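Local coordinates for neurogenic locus protein delta (PDB 7ALK) that acts as a ligand for the Notch receptor and is required for the correct separation of neural and epidermal cell lineages in the fly, at residues L130-L136 and L154-V160; T61-V65 and F94-W100; S1-E5 and C162-Y166. All coordinates share one frame; numbering follows the deposited sequence.

Contact 1 (L130-L136 and L154-V160); sequences LLVQQVL and LEYDFRV. With NAG (2-acetamido-2-deoxy-beta-D-glucopyranose), chain D.
Face-to-face sheet packing in the β-sandwich of the N-terminal C2 domain brings L130, V132 and Q134 of strand 124-135, with L136 just after it, against L154, Y156, F158 and V160 of strand 153-161 in the other sheet. The axes of the two strand segments approach to 11.0 Å and cross at -27°, as in aligned sandwich packing; side chains alone bridge the gap. At one end the leucines meet nearly at right angles, L130 CD2 lying 3.6 Å from L154 CD2. Next, V132 and Y156 slide past each other in opposite directions, and V132 CG2 reaches the phenol oxygen, Y156 OH, at 3.2 Å. An N-acetylglucosamine, probably linked to N145, lies beside this pair, its C6 being 3.5 Å from Q134 NE2. The Q134 amide stands almost perpendicular to the F158 ring (82°); its OE1, which accepts a hydrogen bond from K143, sits at the ring edge, 3.7 Å from F158 CE2. With CG between its backbone N and carbonyl carbon (chi1 60°), F158 also offers that edge to L136. The L136 branch ending in CD2 fills the corner, 3.6 Å from both F158 CD2 and V160 CG2.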
# COMPACT_ATOMS: atom_id res chain seq x y z
N LEU A 130 -2.34 -9.93 17.03
CA LEU A 130 -2.71 -8.54 17.22
C LEU A 130 -3.85 -8.18 16.29
O LEU A 130 -3.95 -8.69 15.17
CB LEU A 130 -1.51 -7.60 16.98
CG LEU A 130 -0.85 -7.56 15.59
CD1 LEU A 130 -1.45 -6.47 14.72
CD2 LEU A 130 0.65 -7.37 15.73
N LEU A 131 -4.73 -7.29 16.76
CA LEU A 131 -5.88 -6.81 16.01
C LEU A 131 -5.81 -5.30 15.91
O LEU A 131 -5.64 -4.61 16.92
CB LEU A 131 -7.20 -7.24 16.67
CG LEU A 131 -7.75 -8.65 16.42
CD1 LEU A 131 -6.84 -9.73 16.99
CD2 LEU A 131 -9.16 -8.77 17.00
N VAL A 132 -5.95 -4.78 14.69
CA VAL A 132 -5.93 -3.34 14.42
C VAL A 132 -7.19 -3.01 13.63
O VAL A 132 -7.32 -3.42 12.47
CB VAL A 132 -4.68 -2.89 13.67
CG1 VAL A 132 -4.66 -1.38 13.52
CG2 VAL A 132 -3.43 -3.38 14.38
N GLN A 133 -8.11 -2.27 14.25
CA GLN A 133 -9.40 -1.93 13.63
C GLN A 133 -9.65 -0.45 13.90
O GLN A 133 -10.01 -0.07 15.01
CB GLN A 133 -10.51 -2.81 14.20
CG GLN A 133 -11.91 -2.43 13.76
CD GLN A 133 -12.91 -3.55 13.96
OE1 GLN A 133 -12.62 -4.71 13.68
NE2 GLN A 133 -14.10 -3.20 14.44
N GLN A 134 -9.47 0.38 12.87
CA GLN A 134 -9.54 1.83 13.05
C GLN A 134 -9.90 2.48 11.71
O GLN A 134 -10.05 1.81 10.69
CB GLN A 134 -8.22 2.37 13.60
CG GLN A 134 -7.06 2.28 12.62
CD GLN A 134 -5.81 2.98 13.12
OE1 GLN A 134 -5.25 3.82 12.42
NE2 GLN A 134 -5.38 2.63 14.32
N VAL A 135 -10.04 3.80 11.75
CA VAL A 135 -10.41 4.61 10.58
C VAL A 135 -9.13 5.14 9.94
O VAL A 135 -8.35 5.84 10.59
CB VAL A 135 -11.34 5.76 10.97
CG1 VAL A 135 -11.76 6.55 9.74
CG2 VAL A 135 -12.56 5.23 11.71
N LEU A 136 -8.92 4.81 8.67
CA LEU A 136 -7.70 5.17 7.96
C LEU A 136 -8.03 5.97 6.71
O LEU A 136 -8.92 5.59 5.94
CB LEU A 136 -6.89 3.92 7.59
CG LEU A 136 -5.52 4.15 6.95
CD1 LEU A 136 -4.75 5.22 7.70
CD2 LEU A 136 -4.74 2.85 6.93
N LEU A 154 6.04 -6.78 17.92
CA LEU A 154 6.01 -6.67 16.47
C LEU A 154 5.81 -5.22 16.08
O LEU A 154 4.84 -4.58 16.52
CB LEU A 154 4.89 -7.54 15.88
CG LEU A 154 4.70 -7.43 14.37
CD1 LEU A 154 6.00 -7.72 13.64
CD2 LEU A 154 3.61 -8.38 13.90
N GLU A 155 6.71 -4.70 15.26
CA GLU A 155 6.65 -3.32 14.78
C GLU A 155 6.33 -3.31 13.29
O GLU A 155 6.87 -4.12 12.53
CB GLU A 155 7.98 -2.60 15.05
CG GLU A 155 7.91 -1.09 14.88
CD GLU A 155 9.20 -0.41 15.31
OE1 GLU A 155 10.04 -1.07 15.95
OE2 GLU A 155 9.36 0.80 15.02
N TYR A 156 5.46 -2.40 12.88
CA TYR A 156 4.95 -2.40 11.52
C TYR A 156 4.50 -0.99 11.13
O TYR A 156 4.24 -0.15 11.99
CB TYR A 156 3.78 -3.37 11.35
CG TYR A 156 2.65 -3.12 12.32
CD1 TYR A 156 2.69 -3.61 13.62
CD2 TYR A 156 1.54 -2.37 11.93
CE1 TYR A 156 1.66 -3.37 14.51
CE2 TYR A 156 0.50 -2.13 12.82
CZ TYR A 156 0.57 -2.63 14.10
OH TYR A 156 -0.46 -2.39 14.98
N ASP A 157 4.43 -0.76 9.82
CA ASP A 157 3.85 0.44 9.25
C ASP A 157 2.70 0.05 8.32
O ASP A 157 2.73 -1.02 7.70
CB ASP A 157 4.88 1.26 8.46
CG ASP A 157 6.13 1.55 9.26
OD1 ASP A 157 6.07 1.51 10.51
OD2 ASP A 157 7.18 1.82 8.64
N PHE A 158 1.69 0.91 8.24
CA PHE A 158 0.54 0.63 7.39
C PHE A 158 0.02 1.94 6.80
O PHE A 158 0.07 2.99 7.45
CB PHE A 158 -0.58 -0.08 8.16
CG PHE A 158 -1.11 0.69 9.33
CD1 PHE A 158 -0.46 0.66 10.56
CD2 PHE A 158 -2.26 1.46 9.21
CE1 PHE A 158 -0.95 1.37 11.64
CE2 PHE A 158 -2.75 2.17 10.29
CZ PHE A 158 -2.10 2.13 11.50
N ARG A 159 -0.49 1.85 5.58
CA ARG A 159 -1.06 3.01 4.90
C ARG A 159 -1.89 2.54 3.72
O ARG A 159 -1.84 1.38 3.32
CB ARG A 159 0.04 3.97 4.42
CG ARG A 159 0.80 3.47 3.21
CD ARG A 159 1.84 4.47 2.75
NE ARG A 159 2.52 4.02 1.54
CZ ARG A 159 3.53 4.66 0.97
NH1 ARG A 159 4.01 5.78 1.47
NH2 ARG A 159 4.07 4.16 -0.14
N VAL A 160 -2.67 3.48 3.17
CA VAL A 160 -3.42 3.27 1.94
C VAL A 160 -3.03 4.38 0.97
O VAL A 160 -3.07 5.56 1.33
CB VAL A 160 -4.94 3.28 2.17
CG1 VAL A 160 -5.67 2.74 0.94
CG2 VAL A 160 -5.30 2.48 3.40
C1 NAG D . -0.68 2.20 18.45
C2 NAG D . -1.09 3.67 18.57
C3 NAG D . -2.29 3.80 19.49
C4 NAG D . -3.49 3.14 18.83
C5 NAG D . -3.16 1.72 18.39
C6 NAG D . -3.26 1.51 16.90
C7 NAG D . 0.89 5.08 18.24
C8 NAG D . 1.97 5.88 18.90
N2 NAG D . 0.02 4.48 19.05
O3 NAG D . -2.55 5.18 19.73
O4 NAG D . -4.58 3.11 19.75
O5 NAG D . -1.83 1.33 18.79
O6 NAG D . -3.08 0.14 16.56
O7 NAG D . 0.81 4.99 17.02

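Contact 2 (T61-V65 and F94-W100); sequences TYGDV and FPFSFSW
Y62 reaches across to F94, F98 and W100, with the rest of this largely aromatic contact made by G63 and V65 against F94. The Y62 CG is anti to the carbonyl carbon (chi1 -67°), which sends the ring toward the loop residues F96 to W100. Its CE1 lies 3.8 Å from F98 CZ, near the plane of the F98 ring, while F96 CB lies over one face of that ring, toward its rim. The indole of W100 meets the phenol obliquely, planes at 47°, and its CZ3 comes within 3.6 Å of Y62 OH. Replacing Y62 with alanine would remove the phenol, and the F98 edge and the W100 six-membered ring would probably lose their partner, opening a gap beside them. F94 turns its ring edge to G63, CD2 standing 3.7 Å from G63 CA; V65 CG2 meets F94 CE2 obliquely to the ring, at 3.5 Å. Y62 and G63 form a classic β bulge opposite L47, at the start of edge strand 63-72, next to strand 40-48 in the four-stranded sheet. F94 lies near the end of strand 92-95, which pairs with strand 3-12 in the other sheet of the sandwich.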
# COMPACT_ATOMS: atom_id res chain seq x y z
N THR A 61 -12.03 -9.98 3.78
CA THR A 61 -12.55 -9.48 2.51
C THR A 61 -11.44 -8.95 1.60
O THR A 61 -11.59 -8.98 0.38
CB THR A 61 -13.59 -8.39 2.76
OG1 THR A 61 -12.93 -7.18 3.15
CG2 THR A 61 -14.55 -8.82 3.87
N TYR A 62 -10.34 -8.47 2.17
CA TYR A 62 -9.25 -7.94 1.36
C TYR A 62 -8.21 -9.00 1.02
O TYR A 62 -7.74 -9.07 -0.12
CB TYR A 62 -8.58 -6.76 2.06
CG TYR A 62 -9.44 -5.53 2.18
CD1 TYR A 62 -9.49 -4.58 1.17
CD2 TYR A 62 -10.19 -5.30 3.33
CE1 TYR A 62 -10.27 -3.45 1.28
CE2 TYR A 62 -10.98 -4.16 3.45
CZ TYR A 62 -11.01 -3.25 2.42
OH TYR A 62 -11.79 -2.12 2.54
N GLY A 63 -7.82 -9.83 1.98
CA GLY A 63 -6.81 -10.84 1.72
C GLY A 63 -6.50 -11.65 2.96
O GLY A 63 -6.75 -11.22 4.09
N ASP A 64 -5.94 -12.84 2.72
CA ASP A 64 -5.52 -13.78 3.76
C ASP A 64 -4.15 -14.30 3.34
O ASP A 64 -4.01 -15.40 2.80
CB ASP A 64 -6.54 -14.91 3.93
CG ASP A 64 -6.19 -15.86 5.06
OD1 ASP A 64 -5.20 -15.60 5.78
OD2 ASP A 64 -6.91 -16.87 5.23
N VAL A 65 -3.12 -13.50 3.61
CA VAL A 65 -1.76 -13.77 3.14
C VAL A 65 -1.02 -14.61 4.16
O VAL A 65 -1.10 -14.37 5.37
CB VAL A 65 -1.02 -12.46 2.84
CG1 VAL A 65 0.42 -12.73 2.43
CG2 VAL A 65 -1.73 -11.68 1.75
N PHE A 94 -2.60 -5.30 -0.32
CA PHE A 94 -3.96 -5.77 -0.54
C PHE A 94 -4.69 -4.77 -1.43
O PHE A 94 -5.18 -3.74 -0.94
CB PHE A 94 -4.71 -5.93 0.79
CG PHE A 94 -3.98 -6.78 1.80
CD1 PHE A 94 -3.06 -6.21 2.67
CD2 PHE A 94 -4.23 -8.13 1.89
CE1 PHE A 94 -2.40 -6.98 3.60
CE2 PHE A 94 -3.57 -8.91 2.82
CZ PHE A 94 -2.65 -8.34 3.67
N PRO A 95 -4.77 -5.01 -2.74
CA PRO A 95 -5.40 -4.03 -3.63
C PRO A 95 -6.92 -4.12 -3.59
O PRO A 95 -7.51 -5.11 -3.15
CB PRO A 95 -4.86 -4.43 -5.01
CG PRO A 95 -4.68 -5.91 -4.90
CD PRO A 95 -4.27 -6.18 -3.47
N PHE A 96 -7.55 -3.05 -4.08
CA PHE A 96 -9.00 -2.99 -4.20
C PHE A 96 -9.36 -2.25 -5.48
O PHE A 96 -8.51 -1.60 -6.10
CB PHE A 96 -9.65 -2.33 -2.97
CG PHE A 96 -9.01 -1.03 -2.56
CD1 PHE A 96 -7.96 -1.01 -1.66
CD2 PHE A 96 -9.49 0.17 -3.06
CE1 PHE A 96 -7.38 0.19 -1.28
CE2 PHE A 96 -8.92 1.37 -2.68
CZ PHE A 96 -7.86 1.38 -1.79
N SER A 97 -10.62 -2.37 -5.88
CA SER A 97 -11.12 -1.73 -7.09
C SER A 97 -12.32 -0.82 -6.82
O SER A 97 -12.95 -0.35 -7.77
CB SER A 97 -11.49 -2.79 -8.13
OG SER A 97 -10.37 -3.58 -8.47
N PHE A 98 -12.64 -0.58 -5.56
CA PHE A 98 -13.76 0.27 -5.16
C PHE A 98 -13.23 1.49 -4.42
O PHE A 98 -12.02 1.68 -4.28
CB PHE A 98 -14.75 -0.51 -4.29
CG PHE A 98 -14.09 -1.41 -3.28
CD1 PHE A 98 -13.67 -0.91 -2.06
CD2 PHE A 98 -13.88 -2.75 -3.56
CE1 PHE A 98 -13.06 -1.73 -1.13
CE2 PHE A 98 -13.27 -3.58 -2.63
CZ PHE A 98 -12.86 -3.07 -1.41
N SER A 99 -14.15 2.33 -3.96
CA SER A 99 -13.76 3.47 -3.13
C SER A 99 -13.28 2.97 -1.78
O SER A 99 -13.91 2.10 -1.17
CB SER A 99 -14.93 4.43 -2.98
OG SER A 99 -15.48 4.78 -4.23
N TRP A 100 -12.17 3.52 -1.30
CA TRP A 100 -11.64 3.11 -0.01
C TRP A 100 -12.63 3.47 1.09
O TRP A 100 -12.92 4.66 1.29
CB TRP A 100 -10.29 3.77 0.26
CG TRP A 100 -9.76 3.46 1.63
CD1 TRP A 100 -9.60 4.34 2.66
CD2 TRP A 100 -9.35 2.18 2.12
NE1 TRP A 100 -9.10 3.68 3.76
CE2 TRP A 100 -8.94 2.36 3.45
CE3 TRP A 100 -9.29 0.90 1.55
CZ2 TRP A 100 -8.47 1.30 4.23
CZ3 TRP A 100 -8.82 -0.14 2.33
CH2 TRP A 100 -8.42 0.06 3.65

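Contact 3 (S1-E5 and C162-Y166); sequences SGSFE and CDLNY
The ionic part of this contact ties S1, the first residue of the deposited chain, to D163: the terminal amino nitrogen S1 N forms a salt bridge and hydrogen bond with D163 OD2 at 2.8 Å. The donor stands above the carboxylate, 54° from its plane. D163 CG is anti to the carbonyl carbon (chi1 -75°), which points the carboxylate at the S1-G2 backbone, where D163 OD1 lies 3.3 Å from G2 N. S3 OG also approaches D163 OD1. A positive amino terminus this close would probably favour the charged form of the aspartate.

Further polar bonds shape each segment separately. S3 OG donates to G2 O at 2.6 Å, coming from above the carbonyl plane. In the other segment, Y166 N bonds to D163 O across a type II β turn running from D163 to Y166, so the residue holding the chain start also begins the turn.

Van der Waals packing supplies the rest. G2 and C162 touch backbone to backbone, their CA atoms 3.6 Å apart. S1 OG lies over one face of the Y166 ring, displaced toward its rim, with Y166 CE1 at 3.2 Å; F174 meets that ring edge-to-face.

C162 turns its side chain away from the chain start and is joined by a disulfide to C171. Beyond G2, S3 enters strand 3-12, pairing through its backbone with T161 at the end of strand 153-161. The contact thus lies at the junction of the C2 and DSL domains of a Notch ligand: the N-terminal end of the C2 β-sandwich rests on a turn of the small, disulfide-bonded DSL module.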
# COMPACT_ATOMS: atom_id res chain seq x y z
N SER A 1 -6.84 1.01 -8.64
CA SER A 1 -7.52 1.89 -7.70
C SER A 1 -7.09 1.64 -6.26
O SER A 1 -7.79 0.97 -5.51
CB SER A 1 -9.04 1.73 -7.83
OG SER A 1 -9.52 2.27 -9.05
N GLY A 2 -5.94 2.18 -5.89
CA GLY A 2 -5.49 2.11 -4.51
C GLY A 2 -5.06 0.74 -4.03
O GLY A 2 -5.32 -0.28 -4.68
N SER A 3 -4.38 0.71 -2.88
CA SER A 3 -3.91 -0.53 -2.27
C SER A 3 -3.54 -0.26 -0.82
O SER A 3 -3.04 0.82 -0.49
CB SER A 3 -2.72 -1.12 -3.03
OG SER A 3 -3.08 -1.51 -4.34
N PHE A 4 -3.78 -1.25 0.03
CA PHE A 4 -3.43 -1.18 1.45
C PHE A 4 -2.11 -1.91 1.64
O PHE A 4 -2.02 -3.12 1.39
CB PHE A 4 -4.52 -1.80 2.32
CG PHE A 4 -4.26 -1.72 3.80
CD1 PHE A 4 -3.45 -2.64 4.44
CD2 PHE A 4 -4.84 -0.72 4.56
CE1 PHE A 4 -3.21 -2.56 5.80
CE2 PHE A 4 -4.60 -0.63 5.92
CZ PHE A 4 -3.79 -1.56 6.54
N GLU A 5 -1.08 -1.18 2.07
CA GLU A 5 0.25 -1.74 2.27
C GLU A 5 0.54 -1.87 3.76
O GLU A 5 0.41 -0.89 4.51
CB GLU A 5 1.32 -0.86 1.61
CG GLU A 5 1.30 -0.88 0.10
CD GLU A 5 2.21 0.17 -0.51
OE1 GLU A 5 2.42 1.22 0.13
OE2 GLU A 5 2.72 -0.06 -1.63
N CYS A 162 -3.31 5.59 -3.38
CA CYS A 162 -3.98 5.37 -4.65
C CYS A 162 -3.00 4.84 -5.69
O CYS A 162 -1.80 5.10 -5.64
CB CYS A 162 -4.63 6.66 -5.15
SG CYS A 162 -5.84 7.41 -4.03
N ASP A 163 -3.54 4.09 -6.65
CA ASP A 163 -2.73 3.59 -7.75
C ASP A 163 -2.36 4.74 -8.69
O ASP A 163 -2.82 5.88 -8.55
CB ASP A 163 -3.47 2.50 -8.51
CG ASP A 163 -3.50 1.18 -7.77
OD1 ASP A 163 -2.91 1.10 -6.67
OD2 ASP A 163 -4.13 0.23 -8.27
N LEU A 164 -1.50 4.43 -9.66
CA LEU A 164 -1.08 5.43 -10.63
C LEU A 164 -2.26 5.90 -11.46
O LEU A 164 -3.14 5.11 -11.83
CB LEU A 164 0.02 4.86 -11.53
CG LEU A 164 0.68 5.84 -12.50
CD1 LEU A 164 1.48 6.89 -11.75
CD2 LEU A 164 1.56 5.10 -13.50
N ASN A 165 -2.29 7.20 -11.75
CA ASN A 165 -3.33 7.85 -12.54
C ASN A 165 -4.70 7.77 -11.88
O ASN A 165 -5.73 7.93 -12.55
CB ASN A 165 -3.40 7.28 -13.96
CG ASN A 165 -2.21 7.68 -14.81
OD1 ASN A 165 -1.66 8.77 -14.66
ND2 ASN A 165 -1.79 6.79 -15.71
N TYR A 166 -4.75 7.52 -10.58
CA TYR A 166 -6.00 7.50 -9.82
C TYR A 166 -5.90 8.51 -8.69
O TYR A 166 -5.06 8.38 -7.80
CB TYR A 166 -6.30 6.10 -9.28
CG TYR A 166 -7.02 5.22 -10.27
CD1 TYR A 166 -8.40 5.30 -10.42
CD2 TYR A 166 -6.33 4.31 -11.06
CE1 TYR A 166 -9.06 4.49 -11.33
CE2 TYR A 166 -6.99 3.50 -11.97
CZ TYR A 166 -8.35 3.60 -12.10
OH TYR A 166 -9.01 2.80 -13.00

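In the fold
Contact 1 is the buried core, mostly apolar side chains joining the two sheets of the C2 sandwich. Contact 2 also spans both sheets but is only partly buried and is more strongly aromatic. Contact 3 differs most: small and polar, it is held by a charge pair and joins two domains. The three converge on strand 3-12. F4 packs on L136 and V160 of contact 1 and, through its backbone O, pairs with F94 N of contact 2. W100 of contact 2 donates its indole N-H to L136 O, while R159 and E5 form a salt bridge between contacts 1 and 3.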